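Amidase, hydantoinase/carbamoylase family (Burkholderia ambifaria, PDB 5TP4) probably hydrolyses N-carbamoyl-L-amino acids to the free amino acids, as a zinc-dependent amidase of the peptidase M20 family. Local coordinates at residues Asp26-Gly31 / Gly36-Leu41; Leu41-Asp46 / Ser133-Glu138; Ala85-Gly90 / Asn410-Arg415; Phe248-Met253 / Gly287-Thr292; Gln252-Leu257 / Ala270-Ala275. All coordinates share one frame; numbering follows the deposited sequence. Where two conformers were deposited one is given.

Contact 1. Residues Asp26-Gly31 / Gly36-Leu41. With EDO (1,2-ethanediol), chain C.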
# COMPACT_ATOMS: atom_id res chain seq x y z
N ASP B 26 12.93 -7.29 38.68
CA ASP B 26 14.28 -6.73 38.78
C ASP B 26 14.97 -6.71 37.42
O ASP B 26 15.62 -5.71 37.08
CB ASP B 26 15.12 -7.54 39.78
CG ASP B 26 14.73 -7.26 41.23
OD1 ASP B 26 14.17 -6.19 41.54
OD2 ASP B 26 15.03 -8.12 42.09
N MET B 27 14.82 -7.77 36.62
CA MET B 27 15.48 -7.80 35.32
C MET B 27 14.84 -6.78 34.38
O MET B 27 15.54 -6.12 33.60
CB MET B 27 15.44 -9.20 34.72
CG MET B 27 16.19 -9.35 33.39
SD MET B 27 17.96 -8.99 33.49
CE MET B 27 18.58 -10.49 34.31
N ALA B 28 13.53 -6.59 34.49
CA ALA B 28 12.87 -5.61 33.63
C ALA B 28 13.32 -4.18 33.91
O ALA B 28 13.07 -3.29 33.08
CB ALA B 28 11.36 -5.73 33.77
N ARG B 29 13.96 -3.91 35.06
CA ARG B 29 14.52 -2.58 35.28
C ARG B 29 15.67 -2.28 34.34
O ARG B 29 15.96 -1.11 34.08
CB ARG B 29 15.05 -2.41 36.71
CG ARG B 29 14.11 -2.73 37.84
CD ARG B 29 12.91 -1.88 37.84
NE ARG B 29 12.25 -2.00 39.14
CZ ARG B 29 11.21 -1.27 39.51
NH1 ARG B 29 10.72 -0.36 38.68
NH2 ARG B 29 10.67 -1.45 40.72
N ILE B 30 16.38 -3.32 33.90
CA ILE B 30 17.64 -3.16 33.17
C ILE B 30 17.27 -2.87 31.72
O ILE B 30 16.79 -3.76 31.02
CB ILE B 30 18.52 -4.42 33.28
CG1 ILE B 30 18.68 -4.83 34.75
CG2 ILE B 30 19.91 -4.20 32.62
CD1 ILE B 30 19.29 -3.75 35.61
N GLY B 31 17.46 -1.64 31.29
CA GLY B 31 16.99 -1.27 29.98
C GLY B 31 15.55 -0.79 29.92
O GLY B 31 15.04 -0.60 28.81
N GLY B 36 7.44 1.63 29.43
CA GLY B 36 7.27 0.54 30.35
C GLY B 36 7.73 -0.80 29.82
O GLY B 36 7.42 -1.83 30.44
N GLY B 37 8.45 -0.81 28.70
CA GLY B 37 9.03 -2.00 28.13
C GLY B 37 10.50 -2.09 28.45
O GLY B 37 11.00 -1.51 29.42
N VAL B 38 11.22 -2.85 27.63
CA VAL B 38 12.61 -3.18 27.90
C VAL B 38 13.38 -3.07 26.60
O VAL B 38 12.95 -3.60 25.57
CB VAL B 38 12.74 -4.60 28.49
CG1 VAL B 38 14.22 -5.01 28.64
CG2 VAL B 38 12.01 -4.71 29.83
N ARG B 39 14.51 -2.38 26.64
CA ARG B 39 15.43 -2.32 25.51
C ARG B 39 16.79 -2.82 25.97
O ARG B 39 17.53 -2.08 26.62
CB ARG B 39 15.54 -0.89 24.98
CG ARG B 39 16.36 -0.76 23.71
CD ARG B 39 16.53 0.71 23.38
NE ARG B 39 17.30 0.92 22.16
CZ ARG B 39 16.77 1.25 20.99
NH1 ARG B 39 15.46 1.44 20.87
NH2 ARG B 39 17.56 1.42 19.93
N ARG B 40 17.10 -4.08 25.63
CA ARG B 40 18.44 -4.65 25.80
C ARG B 40 18.80 -5.26 24.44
O ARG B 40 18.80 -6.48 24.26
CB ARG B 40 18.51 -5.66 26.94
CG ARG B 40 18.24 -5.07 28.33
CD ARG B 40 18.59 -6.08 29.46
NE ARG B 40 17.87 -7.36 29.35
CZ ARG B 40 16.71 -7.64 29.95
NH1 ARG B 40 16.10 -6.73 30.70
NH2 ARG B 40 16.14 -8.83 29.78
N LEU B 41 19.14 -4.41 23.48
CA LEU B 41 19.59 -4.91 22.18
C LEU B 41 20.88 -5.70 22.34
O LEU B 41 21.78 -5.33 23.10
CB LEU B 41 19.78 -3.73 21.21
CG LEU B 41 18.46 -3.20 20.65
CD1 LEU B 41 18.63 -1.82 20.03
CD2 LEU B 41 17.94 -4.17 19.63
C1 EDO C . 20.10 0.17 32.93
O1 EDO C . 20.92 1.19 32.34
C2 EDO C . 18.74 0.77 33.30
O2 EDO C . 18.18 1.33 32.12
O HOH W 1 10.63 -2.28 32.13
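Arg40 reaches the turn that follows helix 17-28 and hands its NH1 to the carbonyl of Ile30, a buried arginine whose guanidinium takes up the backbone oxygen of Ile30. The NH1 to Ile30 O bond is 3.1 Å long and fairly straight (163° at the hydrogen), and the oxygen lies in the guanidinium plane, at its edge. Met27 approaches from a different side: its SD stands 3.9 Å above that plane, over the centre of the group, while Met27 CG comes to 3.6 Å from Arg40 NH2. The sulfur gets there because the methionine chain bends at both chi2 (61°) and chi3 (75°). Further along, Arg39 N donates to Gly31 O at 2.9 Å. Val38 CG2 lies 4.1 Å from Ala28 CB, and a water donates to both Ala28 O and Gly37 O, joining the two backbones beside this apolar pair.

Outside this shell, Arg40 NH2 is bonded to Leu93 O, so NH1 and NH2 each hold a backbone oxygen, and the Arg40 backbone pairs with Thr95. The arginine thus connects this turn with the loop that follows His92, a zinc ligand whose side chain is about 7 Å from that of Arg40. Helix 45-60 packs on Met27 through Leu53 and Phe54, and helix 105-121 touches both Met27 and Arg40 through Val105.

Contact 2. Residues Leu41-Asp46 / Ser133-Glu138. With EDO (1,2-ethanediol), chain C.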
# COMPACT_ATOMS: atom_id res chain seq x y z
N LEU B 41 19.14 -4.41 23.48
CA LEU B 41 19.59 -4.91 22.18
C LEU B 41 20.88 -5.70 22.34
O LEU B 41 21.78 -5.33 23.10
CB LEU B 41 19.78 -3.73 21.21
CG LEU B 41 18.46 -3.20 20.65
CD1 LEU B 41 18.63 -1.82 20.03
CD2 LEU B 41 17.94 -4.17 19.63
N ALA B 42 20.97 -6.82 21.61
CA ALA B 42 22.07 -7.76 21.77
C ALA B 42 23.43 -7.07 21.79
O ALA B 42 23.76 -6.27 20.90
CB ALA B 42 22.00 -8.80 20.65
N LEU B 43 24.21 -7.37 22.82
CA LEU B 43 25.61 -6.96 22.99
C LEU B 43 25.81 -5.46 23.18
O LEU B 43 26.95 -4.99 23.12
CB LEU B 43 26.49 -7.46 21.82
CG LEU B 43 26.28 -8.97 21.60
CD1 LEU B 43 27.19 -9.49 20.47
CD2 LEU B 43 26.51 -9.80 22.86
N THR B 44 24.75 -4.70 23.44
CA THR B 44 24.90 -3.35 23.92
C THR B 44 25.20 -3.37 25.41
O THR B 44 25.13 -4.42 26.06
CB THR B 44 23.64 -2.52 23.66
OG1 THR B 44 22.53 -3.12 24.34
CG2 THR B 44 23.36 -2.43 22.16
N ASP B 45 25.54 -2.19 25.95
CA ASP B 45 25.79 -2.06 27.39
C ASP B 45 24.63 -2.60 28.22
O ASP B 45 24.84 -3.31 29.21
CB ASP B 45 26.06 -0.60 27.76
CG ASP B 45 27.44 -0.12 27.35
OD1 ASP B 45 28.32 -0.96 27.04
OD2 ASP B 45 27.66 1.11 27.35
N ASP B 46 23.38 -2.29 27.84
CA ASP B 46 22.25 -2.80 28.63
C ASP B 46 22.08 -4.31 28.50
O ASP B 46 21.68 -4.96 29.47
CB ASP B 46 20.95 -2.07 28.27
CG ASP B 46 20.86 -0.72 28.97
OD1 ASP B 46 21.42 -0.61 30.10
OD2 ASP B 46 20.25 0.22 28.41
N SER B 133 21.23 -18.41 28.02
CA SER B 133 20.67 -17.28 27.31
C SER B 133 21.45 -17.16 26.00
O SER B 133 22.65 -16.89 26.02
CB SER B 133 20.77 -16.00 28.16
OG SER B 133 20.42 -14.86 27.40
N TRP B 134 20.76 -17.36 24.87
CA TRP B 134 21.44 -17.39 23.57
C TRP B 134 21.67 -15.98 23.06
O TRP B 134 20.80 -15.11 23.18
CB TRP B 134 20.61 -18.16 22.55
CG TRP B 134 20.23 -19.56 22.95
CD1 TRP B 134 19.01 -20.00 23.45
CD2 TRP B 134 21.07 -20.71 22.88
NE1 TRP B 134 19.07 -21.36 23.67
CE2 TRP B 134 20.32 -21.82 23.35
CE3 TRP B 134 22.40 -20.91 22.49
CZ2 TRP B 134 20.85 -23.11 23.41
CZ3 TRP B 134 22.94 -22.19 22.55
CH2 TRP B 134 22.16 -23.28 23.01
N THR B 135 22.83 -15.76 22.44
CA THR B 135 23.15 -14.46 21.86
C THR B 135 22.21 -14.09 20.72
O THR B 135 21.92 -14.91 19.85
CB THR B 135 24.59 -14.46 21.34
OG1 THR B 135 25.48 -14.65 22.44
CG2 THR B 135 24.92 -13.15 20.62
N ASN B 136 21.78 -12.82 20.71
CA ASN B 136 21.08 -12.22 19.55
C ASN B 136 19.96 -13.10 19.02
O ASN B 136 19.85 -13.37 17.82
CB ASN B 136 22.07 -11.91 18.43
CG ASN B 136 21.51 -10.93 17.39
OD1 ASN B 136 21.47 -9.73 17.63
ND2 ASN B 136 21.14 -11.44 16.22
N GLU B 137 19.08 -13.54 19.93
CA GLU B 137 17.91 -14.28 19.46
C GLU B 137 17.01 -13.39 18.59
O GLU B 137 16.38 -13.88 17.65
CB GLU B 137 17.12 -14.83 20.66
CG GLU B 137 15.84 -15.64 20.27
CD GLU B 137 14.64 -14.77 19.95
OE1 GLU B 137 14.67 -13.55 20.22
OE2 GLU B 137 13.64 -15.30 19.41
N GLU B 138 16.94 -12.09 18.90
CA GLU B 138 15.91 -11.26 18.29
C GLU B 138 16.17 -10.89 16.83
O GLU B 138 15.22 -10.50 16.14
CB GLU B 138 15.74 -9.98 19.11
CG GLU B 138 15.07 -10.24 20.46
CD GLU B 138 13.56 -10.54 20.35
OE1 GLU B 138 13.00 -10.55 19.23
OE2 GLU B 138 12.93 -10.72 21.42
C1 EDO C . 20.10 0.17 32.93
O1 EDO C . 20.92 1.19 32.34
C2 EDO C . 18.74 0.77 33.30
O2 EDO C . 18.18 1.33 32.12
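Ala42 and Asn136 make the tight part of this contact, where a methyl group meets a side-chain amide without any hydrogen bond. Ala42 CB points at the loop 133-138 and comes to 3.2 Å from Asn136 OD1 and 3.8 Å from Asn136 CB. The amide lies alongside the methyl because Asn136 CG is anti to its backbone N (chi1 -163°), and its other end is held by ND2 bonding to Phe142 O. Next to it the packing is looser: Leu43 CD1 and Thr135 CG2 are 4.3 Å apart, and the leucine also rests on Leu172, Ala175 and Leu176 of helix 172-179.

A type II beta turn from Leu41 to Thr44 presents Ala42 and Leu43. Leu41 O takes two bonds, from Thr44 N and, at 2.6 Å, from Thr44 OG1, which lies in the carbonyl plane on a lone pair. Thr44 is also the N-cap of helix 45-60. Away from the loop, the more open end of the segment carries Asp46, whose OD1 receives a bond from an ethanediol hydroxyl and pairs with Arg49.

Beyond Asn136 the loop continues into Glu137 and Glu138, adjacent acids that serve as ligands of the first and second zinc ions in a structure of this protein, though neither is bound to a zinc ion in this chain. A pair of acidic residues following a strand of the central sheet is a hallmark of the two-zinc site of M20 peptidases and their relatives.

Contact 3. Residues Ala85-Gly90 / Asn410-Arg415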
# COMPACT_ATOMS: atom_id res chain seq x y z
N ALA B 85 25.59 -35.90 29.48
CA ALA B 85 25.27 -34.64 28.84
C ALA B 85 24.16 -33.93 29.62
O ALA B 85 23.31 -34.58 30.24
CB ALA B 85 24.82 -34.87 27.40
N PRO B 86 24.15 -32.59 29.60
CA PRO B 86 23.18 -31.84 30.40
C PRO B 86 21.80 -31.78 29.76
O PRO B 86 21.61 -31.90 28.55
CB PRO B 86 23.81 -30.44 30.47
CG PRO B 86 24.57 -30.31 29.17
CD PRO B 86 25.11 -31.71 28.91
N VAL B 87 20.82 -31.58 30.63
CA VAL B 87 19.50 -31.10 30.24
C VAL B 87 19.59 -29.58 30.29
O VAL B 87 19.97 -29.01 31.32
CB VAL B 87 18.42 -31.63 31.19
CG1 VAL B 87 17.07 -30.94 30.86
CG2 VAL B 87 18.36 -33.14 31.09
N LEU B 88 19.25 -28.94 29.18
CA LEU B 88 19.49 -27.51 29.00
C LEU B 88 18.15 -26.81 29.02
O LEU B 88 17.23 -27.23 28.32
CB LEU B 88 20.23 -27.28 27.68
CG LEU B 88 20.80 -25.97 27.18
CD1 LEU B 88 21.79 -25.32 28.17
CD2 LEU B 88 21.48 -26.25 25.86
N ILE B 89 18.04 -25.76 29.83
CA ILE B 89 16.87 -24.89 29.88
C ILE B 89 17.31 -23.56 29.30
O ILE B 89 18.25 -22.95 29.81
CB ILE B 89 16.40 -24.67 31.33
CG1 ILE B 89 15.98 -25.99 31.98
CG2 ILE B 89 15.28 -23.61 31.39
CD1 ILE B 89 15.59 -25.81 33.46
N GLY B 90 16.64 -23.08 28.25
CA GLY B 90 17.12 -21.87 27.61
C GLY B 90 16.01 -20.93 27.20
O GLY B 90 14.83 -21.29 27.17
N ASN B 410 9.15 -29.83 36.59
CA ASN B 410 8.92 -31.25 36.76
C ASN B 410 9.20 -32.02 35.48
O ASN B 410 9.58 -33.19 35.55
CB ASN B 410 7.51 -31.49 37.28
CG ASN B 410 7.42 -31.29 38.77
OD1 ASN B 410 7.66 -32.22 39.53
ND2 ASN B 410 7.14 -30.03 39.21
N ALA B 411 9.03 -31.39 34.32
CA ALA B 411 9.47 -32.05 33.09
C ALA B 411 10.99 -32.18 33.06
O ALA B 411 11.53 -33.24 32.70
CB ALA B 411 8.99 -31.30 31.86
N VAL B 412 11.71 -31.12 33.47
CA VAL B 412 13.17 -31.19 33.49
C VAL B 412 13.66 -32.24 34.48
O VAL B 412 14.58 -33.00 34.18
CB VAL B 412 13.78 -29.80 33.78
CG1 VAL B 412 15.27 -29.90 34.24
CG2 VAL B 412 13.59 -28.86 32.56
N LEU B 413 13.04 -32.30 35.68
CA LEU B 413 13.45 -33.31 36.66
C LEU B 413 13.18 -34.72 36.17
O LEU B 413 13.98 -35.63 36.41
CB LEU B 413 12.73 -33.09 37.99
CG LEU B 413 13.27 -31.95 38.83
CD1 LEU B 413 12.67 -32.00 40.22
CD2 LEU B 413 14.79 -31.99 38.91
N ALA B 414 12.04 -34.93 35.50
CA ALA B 414 11.79 -36.25 34.95
C ALA B 414 12.88 -36.63 33.95
O ALA B 414 13.39 -37.75 33.96
CB ALA B 414 10.40 -36.30 34.30
N ARG B 415 13.29 -35.66 33.12
CA ARG B 415 14.29 -35.94 32.10
C ARG B 415 15.67 -36.16 32.72
O ARG B 415 16.39 -37.11 32.36
CB ARG B 415 14.33 -34.80 31.09
CG ARG B 415 15.26 -35.06 29.92
CD ARG B 415 14.74 -36.20 29.01
NE ARG B 415 15.58 -36.31 27.82
CZ ARG B 415 15.25 -36.95 26.70
NH1 ARG B 415 14.09 -37.59 26.58
NH2 ARG B 415 16.12 -36.94 25.70
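This is apolar helix-on-sheet packing in the zinc-binding part of the molecule, with helix 398-416 packed against strand 87-91. Over the segments in contact the two run nearly antiparallel, at 161°, with their axes 9.5 Å apart at closest approach. Three pairs of side chains meet between them, and no hydrogen bond crosses.

Val412 is the central residue on the helix. Its two methyl groups meet mainly different strand residues that face the same side of the sheet: CG1 lies 4.0 Å from Val87 CG1, the two valines passing each other in opposite directions, while CG2 lies 3.8 Å from Ile89 CD1. The isoleucine reaches the helix with an extended tail (chi2 176°), so that CG1 and CD1 both run past the same valine methyl. One turn on, the aliphatic part of Arg415 takes over, its CG resting 3.8 Å from Val87 CG2. A bend at chi2 (68°) then turns the rest of the arginine aside, where NE forms a salt bridge with Asp192.

Other neighbours complete the layer. Phe195 of the adjacent strand 193-199 touches Val87 and Val412, Leu129 of strand 129-133 touches Val412, and Leu345 of helix 340-353 touches Arg415. Leu88, between the two contact residues, turns to the other face of the sheet.

Because hydrocarbon groups supply the contact, cohesion here comes from burial and shape, and the one charged residue contributes hydrocarbon to the interface while its charge is met by Asp192 outside it.

Contact 4. Residues Phe248-Met253 / Gly287-Thr292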
# COMPACT_ATOMS: atom_id res chain seq x y z
N PHE B 248 -9.10 -4.46 -8.42
CA PHE B 248 -10.25 -5.33 -8.22
C PHE B 248 -9.84 -6.78 -8.39
O PHE B 248 -10.36 -7.66 -7.69
CB PHE B 248 -11.40 -5.02 -9.20
CG PHE B 248 -12.29 -3.86 -8.80
CD1 PHE B 248 -12.48 -3.50 -7.48
CD2 PHE B 248 -12.95 -3.13 -9.80
CE1 PHE B 248 -13.33 -2.41 -7.15
CE2 PHE B 248 -13.78 -2.05 -9.47
CZ PHE B 248 -13.96 -1.69 -8.15
N ALA B 249 -8.90 -7.04 -9.30
CA ALA B 249 -8.40 -8.41 -9.48
C ALA B 249 -7.68 -8.89 -8.22
O ALA B 249 -7.89 -10.01 -7.76
CB ALA B 249 -7.46 -8.48 -10.69
N SER B 250 -6.83 -8.03 -7.65
CA SER B 250 -6.10 -8.39 -6.45
C SER B 250 -7.04 -8.64 -5.30
O SER B 250 -6.76 -9.47 -4.42
CB SER B 250 -5.11 -7.28 -6.06
OG SER B 250 -4.06 -7.19 -7.01
N ALA B 251 -8.11 -7.85 -5.22
CA ALA B 251 -9.09 -8.05 -4.16
C ALA B 251 -9.77 -9.40 -4.29
O ALA B 251 -9.95 -10.11 -3.30
CB ALA B 251 -10.11 -6.91 -4.18
N GLN B 252 -10.13 -9.80 -5.52
CA GLN B 252 -10.74 -11.12 -5.67
C GLN B 252 -9.75 -12.22 -5.32
O GLN B 252 -10.12 -13.24 -4.73
CB GLN B 252 -11.28 -11.34 -7.07
CG GLN B 252 -12.04 -12.65 -7.11
CD GLN B 252 -12.71 -12.90 -8.42
OE1 GLN B 252 -12.53 -12.15 -9.37
NE2 GLN B 252 -13.48 -13.98 -8.49
N MET B 253 -8.48 -12.03 -5.68
CA MET B 253 -7.50 -13.05 -5.32
C MET B 253 -7.37 -13.17 -3.81
O MET B 253 -7.17 -14.27 -3.28
CB MET B 253 -6.14 -12.72 -5.93
CG MET B 253 -6.13 -12.77 -7.44
SD MET B 253 -4.54 -12.17 -8.10
CE MET B 253 -4.94 -11.98 -9.83
N GLY B 287 -2.94 -0.24 -12.54
CA GLY B 287 -2.32 -1.12 -13.52
C GLY B 287 -1.23 -2.00 -12.94
O GLY B 287 -0.72 -2.87 -13.64
N ASP B 288 -0.85 -1.77 -11.69
CA ASP B 288 0.33 -2.44 -11.11
C ASP B 288 0.10 -2.53 -9.61
O ASP B 288 0.17 -1.51 -8.91
CB ASP B 288 1.61 -1.65 -11.43
CG ASP B 288 2.89 -2.36 -11.01
OD1 ASP B 288 2.83 -3.51 -10.55
OD2 ASP B 288 3.97 -1.73 -11.16
N VAL B 289 -0.21 -3.73 -9.12
CA VAL B 289 -0.52 -3.95 -7.71
C VAL B 289 0.40 -5.04 -7.20
O VAL B 289 0.56 -6.08 -7.86
CB VAL B 289 -1.99 -4.37 -7.50
CG1 VAL B 289 -2.23 -4.61 -6.01
CG2 VAL B 289 -2.96 -3.30 -8.05
N THR B 290 1.00 -4.82 -6.05
CA THR B 290 1.83 -5.84 -5.41
C THR B 290 1.25 -6.14 -4.03
O THR B 290 0.76 -5.25 -3.35
CB THR B 290 3.30 -5.42 -5.27
OG1 THR B 290 3.40 -4.19 -4.54
CG2 THR B 290 3.98 -5.30 -6.67
N PHE B 291 1.31 -7.40 -3.62
CA PHE B 291 1.04 -7.70 -2.23
C PHE B 291 1.85 -8.92 -1.83
O PHE B 291 2.35 -9.65 -2.69
CB PHE B 291 -0.46 -7.91 -1.99
CG PHE B 291 -1.08 -9.00 -2.81
CD1 PHE B 291 -1.58 -8.74 -4.08
CD2 PHE B 291 -1.25 -10.28 -2.28
CE1 PHE B 291 -2.21 -9.75 -4.82
CE2 PHE B 291 -1.87 -11.29 -3.01
CZ PHE B 291 -2.36 -11.03 -4.27
N THR B 292 2.02 -9.11 -0.53
CA THR B 292 2.76 -10.25 -0.01
C THR B 292 1.79 -11.25 0.59
O THR B 292 0.69 -10.89 1.03
CB THR B 292 3.81 -9.87 1.04
OG1 THR B 292 3.17 -9.27 2.19
CG2 THR B 292 4.82 -8.90 0.46
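Ser250 is the pivot of this helix-to-strand contact, touching Val289 and Phe291, two residues on the same face of strand 288-297. The closest approach is a polar atom against a methyl group: Ser250 OG lies 3.3 Å from Val289 CG1 and 3.5 Å from Val289 CB. A hydroxyl in such apolar company needs a partner, and this one bonds to Ala246 O, one turn back in its own helix. Its torsion suits both tasks, since OG lies beside the backbone N (chi1 -68°) and can meet the strand while staying within range of that carbonyl.

Helix 246-262 here covers one face of the antiparallel part of the sheet, as in the smaller lid or dimerisation domain of M20 enzymes. Helix and strand segments run in nearly the same direction, 25° apart, with 9.3 Å between their axes. The opposite flank of the helix meets the second subunit, where Ala251 packs on Ala254 and Gln252 on Leu255 of that chain.

The remaining contacts involve the aromatic ring. Phe291 holds CG between its backbone N and carbonyl carbon (chi1 58°), which carries the ring toward the helix. Its CE1 approaches Ser250 OG obliquely, to 3.8 Å, and lies 4.0 Å from Ser250 CB. A looser apolar contact joins Phe291 CZ to Met253 CB at 4.5 Å; the end of the methionine leads away from the strand, and the residue also touches Cys314 of helix 300-321.

Contact 5. Residues Gln252-Leu257 / Ala270-Ala275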
# COMPACT_ATOMS: atom_id res chain seq x y z
N GLN B 252 -10.13 -9.80 -5.52
CA GLN B 252 -10.74 -11.12 -5.67
C GLN B 252 -9.75 -12.22 -5.32
O GLN B 252 -10.12 -13.24 -4.73
CB GLN B 252 -11.28 -11.34 -7.07
CG GLN B 252 -12.04 -12.65 -7.11
CD GLN B 252 -12.71 -12.90 -8.42
OE1 GLN B 252 -12.53 -12.15 -9.37
NE2 GLN B 252 -13.48 -13.98 -8.49
N MET B 253 -8.48 -12.03 -5.68
CA MET B 253 -7.50 -13.05 -5.32
C MET B 253 -7.37 -13.17 -3.81
O MET B 253 -7.17 -14.27 -3.28
CB MET B 253 -6.14 -12.72 -5.93
CG MET B 253 -6.13 -12.77 -7.44
SD MET B 253 -4.54 -12.17 -8.10
CE MET B 253 -4.94 -11.98 -9.83
N ALA B 254 -7.45 -12.04 -3.09
CA ALA B 254 -7.40 -12.12 -1.63
C ALA B 254 -8.53 -12.97 -1.09
O ALA B 254 -8.34 -13.75 -0.15
CB ALA B 254 -7.46 -10.70 -1.02
N LEU B 255 -9.73 -12.83 -1.65
CA LEU B 255 -10.85 -13.60 -1.14
C LEU B 255 -10.74 -15.07 -1.57
O LEU B 255 -11.21 -15.96 -0.84
CB LEU B 255 -12.16 -12.94 -1.59
CG LEU B 255 -12.40 -11.52 -1.01
CD1 LEU B 255 -13.86 -11.06 -1.19
CD2 LEU B 255 -12.02 -11.42 0.49
N GLU B 256 -10.10 -15.34 -2.71
CA GLU B 256 -9.77 -16.73 -3.04
C GLU B 256 -8.82 -17.31 -2.02
O GLU B 256 -8.95 -18.46 -1.62
CB GLU B 256 -9.13 -16.83 -4.43
CG GLU B 256 -10.02 -16.44 -5.58
CD GLU B 256 -11.12 -17.45 -5.87
OE1 GLU B 256 -10.94 -18.66 -5.57
OE2 GLU B 256 -12.16 -17.02 -6.41
N LEU B 257 -7.84 -16.52 -1.60
CA LEU B 257 -6.91 -16.99 -0.58
C LEU B 257 -7.65 -17.30 0.71
O LEU B 257 -7.40 -18.34 1.35
CB LEU B 257 -5.82 -15.94 -0.35
CG LEU B 257 -4.86 -16.26 0.79
CD1 LEU B 257 -4.21 -17.63 0.53
CD2 LEU B 257 -3.80 -15.14 0.97
N ALA B 270 -3.17 -17.84 6.54
CA ALA B 270 -2.59 -16.99 5.51
C ALA B 270 -2.87 -15.53 5.83
O ALA B 270 -3.93 -15.18 6.35
CB ALA B 270 -3.12 -17.29 4.11
N THR B 271 -1.90 -14.70 5.47
CA THR B 271 -1.90 -13.29 5.85
C THR B 271 -1.34 -12.49 4.70
O THR B 271 -0.22 -12.77 4.24
CB THR B 271 -1.02 -13.07 7.09
OG1 THR B 271 -1.32 -14.03 8.11
CG2 THR B 271 -1.21 -11.64 7.62
N ILE B 272 -2.06 -11.46 4.26
CA ILE B 272 -1.53 -10.49 3.31
C ILE B 272 -1.16 -9.28 4.16
O ILE B 272 -2.02 -8.48 4.57
CB ILE B 272 -2.53 -10.16 2.21
CG1 ILE B 272 -2.78 -11.42 1.35
CG2 ILE B 272 -1.99 -8.99 1.36
CD1 ILE B 272 -3.89 -11.22 0.30
N GLY B 273 0.13 -9.18 4.46
CA GLY B 273 0.62 -8.15 5.36
C GLY B 273 1.12 -6.88 4.71
O GLY B 273 1.17 -5.83 5.36
N GLN B 274 1.51 -6.93 3.44
CA GLN B 274 1.91 -5.74 2.72
C GLN B 274 1.17 -5.71 1.40
O GLN B 274 0.94 -6.77 0.80
CB GLN B 274 3.43 -5.69 2.43
CG GLN B 274 4.28 -5.83 3.67
CD GLN B 274 5.77 -5.78 3.37
OE1 GLN B 274 6.20 -5.86 2.21
NE2 GLN B 274 6.56 -5.65 4.42
N ALA B 275 0.73 -4.52 0.99
CA ALA B 275 0.02 -4.41 -0.27
C ALA B 275 -0.04 -2.96 -0.69
O ALA B 275 -0.15 -2.06 0.16
CB ALA B 275 -1.40 -5.00 -0.17
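Leu257 meets Ala270 and Ile272 with both of its methyl branches, and its conformation decides how the contact is shared. With CG anti to the backbone N (chi1 174°) and chi2 at 57°, the fork opens toward the strand. CD1 comes down on Ala270 CB at 3.8 Å. CD2 lies almost as near to that methyl, at 3.9 Å, and is the branch that also reaches Ile272, 3.9 Å from its CG1. The single methyl of Ala270 therefore sits against both prongs of the leucine.

Ile272 takes the complementary shape. Its CG1 stands beside the backbone N (chi1 -65°) and its tail is stretched out, so the long branch touches two residues one helical turn apart. The side chains of Ile272 and Leu257 pass in opposite directions, while the terminal CD1 of the isoleucine carries on to Ala254 CB, 3.8 Å away. The small side chain of Ala254 lets the helix take the isoleucine tip close to its backbone.

Around this patch, Val293 and Phe291 of the neighbouring strand 288-297 touch Leu257 and Ile272 respectively. The second subunit is close as well: its Tyr247 packs on Ile272, and its Arg243 bonds to Thr271 OG1 on the face turned from the helix.

With no polar atom taking part, helix 246-262 is fitted to strand 269-277 by aliphatic groups; polar pairing is left to residues outside the patch, such as Thr271 with its partner in the second subunit.

Of the five, contact 1 alone has hydrogen bonds across its segments; the others meet through packing. Contact 1, partly buried, relies on backbone acceptors, an arginine and a water; buried contact 2, which shares Leu41 with it and touches it through Asp46, leads to the zinc-binding glutamates. Contact 3 is buried aliphatic packing in the same half of the molecule, and meets contact 2 where Trp134 rests on Leu88. Contacts 4 and 5 lie across the chain's centre from contact 3, their centres about 50 and 42 Å from its centre. They use one helix, 246-262, against adjacent strands, and although buried both border the second subunit.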